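Local coordinates for protein Azi13 (Streptomyces sahachiroi, PDB 5HMB) that probably acts as a hot-dog-fold thioesterase of the PaaI family, hydrolysing aromatic acyl thioesters, in azinomycin biosynthesis, at residues T114-A117 and A118-V122. Residues are numbered along the deposited sequence; the frame is centred on the assembly and turned at random.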
ATOM      1  N   THR A 114      -2.553 -15.931   3.475  1.00 35.98           N
ATOM      2  CA  THR A 114      -1.739 -17.059   3.891  1.00 38.18           C
ATOM      3  C   THR A 114      -2.146 -17.433   5.309  1.00 49.94           C
ATOM      4  O   THR A 114      -2.001 -16.611   6.225  1.00 45.37           O
ATOM      5  CB  THR A 114      -0.256 -16.699   3.850  1.00 41.91           C
ATOM      6  OG1 THR A 114       0.147 -16.436   2.503  1.00 47.28           O
ATOM      7  CG2 THR A 114       0.578 -17.824   4.423  1.00 42.33           C
ATOM      8  N   VAL A 115      -2.639 -18.668   5.497  1.00 49.85           N
ATOM      9  CA  VAL A 115      -3.126 -19.130   6.800  1.00 50.84           C
ATOM     10  C   VAL A 115      -2.368 -20.379   7.251  1.00 48.72           C
ATOM     11  O   VAL A 115      -1.799 -21.126   6.447  1.00 51.94           O
ATOM     12  CB  VAL A 115      -4.641 -19.423   6.784  1.00 52.97           C
ATOM     13  CG1 VAL A 115      -5.424 -18.210   6.322  1.00 43.29           C
ATOM     14  CG2 VAL A 115      -4.931 -20.604   5.883  1.00 53.97           C
ATOM     15  N   ASP A 116      -2.402 -20.628   8.560  1.00 54.40           N
ATOM     16  CA  ASP A 116      -1.849 -21.870   9.083  1.00 57.20           C
ATOM     17  C   ASP A 116      -2.938 -22.939   9.173  1.00 52.78           C
ATOM     18  O   ASP A 116      -4.077 -22.746   8.735  1.00 50.62           O
ATOM     19  CB  ASP A 116      -1.151 -21.649  10.431  1.00 59.54           C
ATOM     20  CG  ASP A 116      -2.093 -21.188  11.558  1.00 58.62           C
ATOM     21  OD1 ASP A 116      -3.337 -21.334  11.485  1.00 57.12           O
ATOM     22  OD2 ASP A 116      -1.546 -20.677  12.554  1.00 62.27           O
ATOM     23  N   ALA A 117      -2.569 -24.094   9.736  1.00 48.69           N
ATOM     24  CA  ALA A 117      -3.498 -25.221   9.840  1.00 68.90           C
ATOM     25  C   ALA A 117      -4.775 -24.857  10.597  1.00 64.72           C
ATOM     26  O   ALA A 117      -5.853 -25.389  10.298  1.00 60.19           O
ATOM     27  CB  ALA A 117      -2.809 -26.401  10.526  1.00 55.39           C
ATOM     28  N   ALA A 118      -4.678 -23.959  11.575  1.00 67.06           N
ATOM     29  CA  ALA A 118      -5.823 -23.575  12.390  1.00 68.57           C
ATOM     30  C   ALA A 118      -6.721 -22.528  11.732  1.00 72.48           C
ATOM     31  O   ALA A 118      -7.786 -22.217  12.278  1.00 72.49           O
ATOM     32  CB  ALA A 118      -5.334 -23.053  13.748  1.00 53.55           C
ATOM     33  N   GLY A 119      -6.334 -21.981  10.582  1.00 71.89           N
ATOM     34  CA  GLY A 119      -7.043 -20.853  10.011  1.00 56.43           C
ATOM     35  C   GLY A 119      -6.563 -19.506  10.505  1.00 55.17           C
ATOM     36  O   GLY A 119      -7.162 -18.486  10.145  1.00 65.40           O
ATOM     37  N   ARG A 120      -5.510 -19.472  11.323  1.00 48.59           N
ATOM     38  CA  ARG A 120      -4.890 -18.213  11.728  1.00 57.76           C
ATOM     39  C   ARG A 120      -4.276 -17.514  10.519  1.00 61.21           C
ATOM     40  O   ARG A 120      -3.418 -18.084   9.839  1.00 49.38           O
ATOM     41  CB  ARG A 120      -3.813 -18.478  12.773  1.00 48.68           C
ATOM     42  CG  ARG A 120      -3.053 -17.234  13.237  1.00 76.41           C
ATOM     43  CD  ARG A 120      -1.820 -17.580  14.085  1.00 77.41           C
ATOM     44  NE  ARG A 120      -0.724 -18.100  13.262  1.00 83.05           N
ATOM     45  CZ  ARG A 120       0.543 -18.197  13.665  1.00 91.46           C
ATOM     46  NH1 ARG A 120       0.890 -17.804  14.889  1.00101.87           N
ATOM     47  NH2 ARG A 120       1.465 -18.683  12.839  1.00 70.57           N
ATOM     48  N   LEU A 121      -4.698 -16.276  10.264  1.00 54.13           N
ATOM     49  CA  LEU A 121      -4.139 -15.496   9.163  1.00 46.72           C
ATOM     50  C   LEU A 121      -2.734 -15.033   9.530  1.00 42.91           C
ATOM     51  O   LEU A 121      -2.559 -14.216  10.437  1.00 43.26           O
ATOM     52  CB  LEU A 121      -5.054 -14.318   8.840  1.00 41.73           C
ATOM     53  CG  LEU A 121      -4.632 -13.449   7.659  1.00 42.68           C
ATOM     54  CD1 LEU A 121      -4.608 -14.238   6.367  1.00 48.89           C
ATOM     55  CD2 LEU A 121      -5.569 -12.261   7.540  1.00 48.43           C
ATOM     56  N   VAL A 122      -1.734 -15.556   8.825  1.00 40.24           N
ATOM     57  CA  VAL A 122      -0.331 -15.219   9.055  1.00 38.72           C
ATOM     58  C   VAL A 122       0.110 -14.015   8.226  1.00 43.93           C
ATOM     59  O   VAL A 122       0.921 -13.203   8.676  1.00 40.56           O
ATOM     60  CB  VAL A 122       0.536 -16.457   8.745  1.00 53.90           C
ATOM     61  CG1 VAL A 122       2.024 -16.144   8.906  1.00 37.40           C
ATOM     62  CG2 VAL A 122       0.114 -17.622   9.633  1.00 56.52           C
TER
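Asp-116 and Arg-120 face each other across the tight turn of the beta hairpin of strands 107-115 and 121-133, a worked example of one carboxylate organising a chain reversal. Asp-116 CG sits between its own backbone N and carbonyl carbon (chi1 64°), turning the carboxylate back over the turn. Asp-116 OD1 accepts Arg-120 N at 2.9 Å, from above the carboxylate plane, and more weakly Ala-118 N. The arginine chain bends at chi3 (75°), and Asp-116 OD2 forms a salt bridge with Arg-120 NE at 2.8 Å, the two planes 15° apart. Gly-119 N to Asp-116 O and Asp-116 N to Arg-120 O, both 3.0 Å, complete a type I turn with G1 bulge; a side chain at Gly-119 would jam against Ala-118 O. Packing is tight where Arg-120 CB lies 3.2 Å from both Asp-116 OD1 and OD2; Val-122 N also bonds Thr-114 O (2.8 Å). Val-115 touches Leu-121 more lightly, and Ala-117 to Gly-119 are exposed to solvent. Replacing Asp-116 by an alanine would probably leave the Arg-120 guanidinium without this close carboxylate and the amides of Ala-118 and Arg-120 without their shared acceptor. The chemistry implies a self-fixed turn: one carboxylate oxygen accepts backbone N-H groups, the other pairs with the guanidinium.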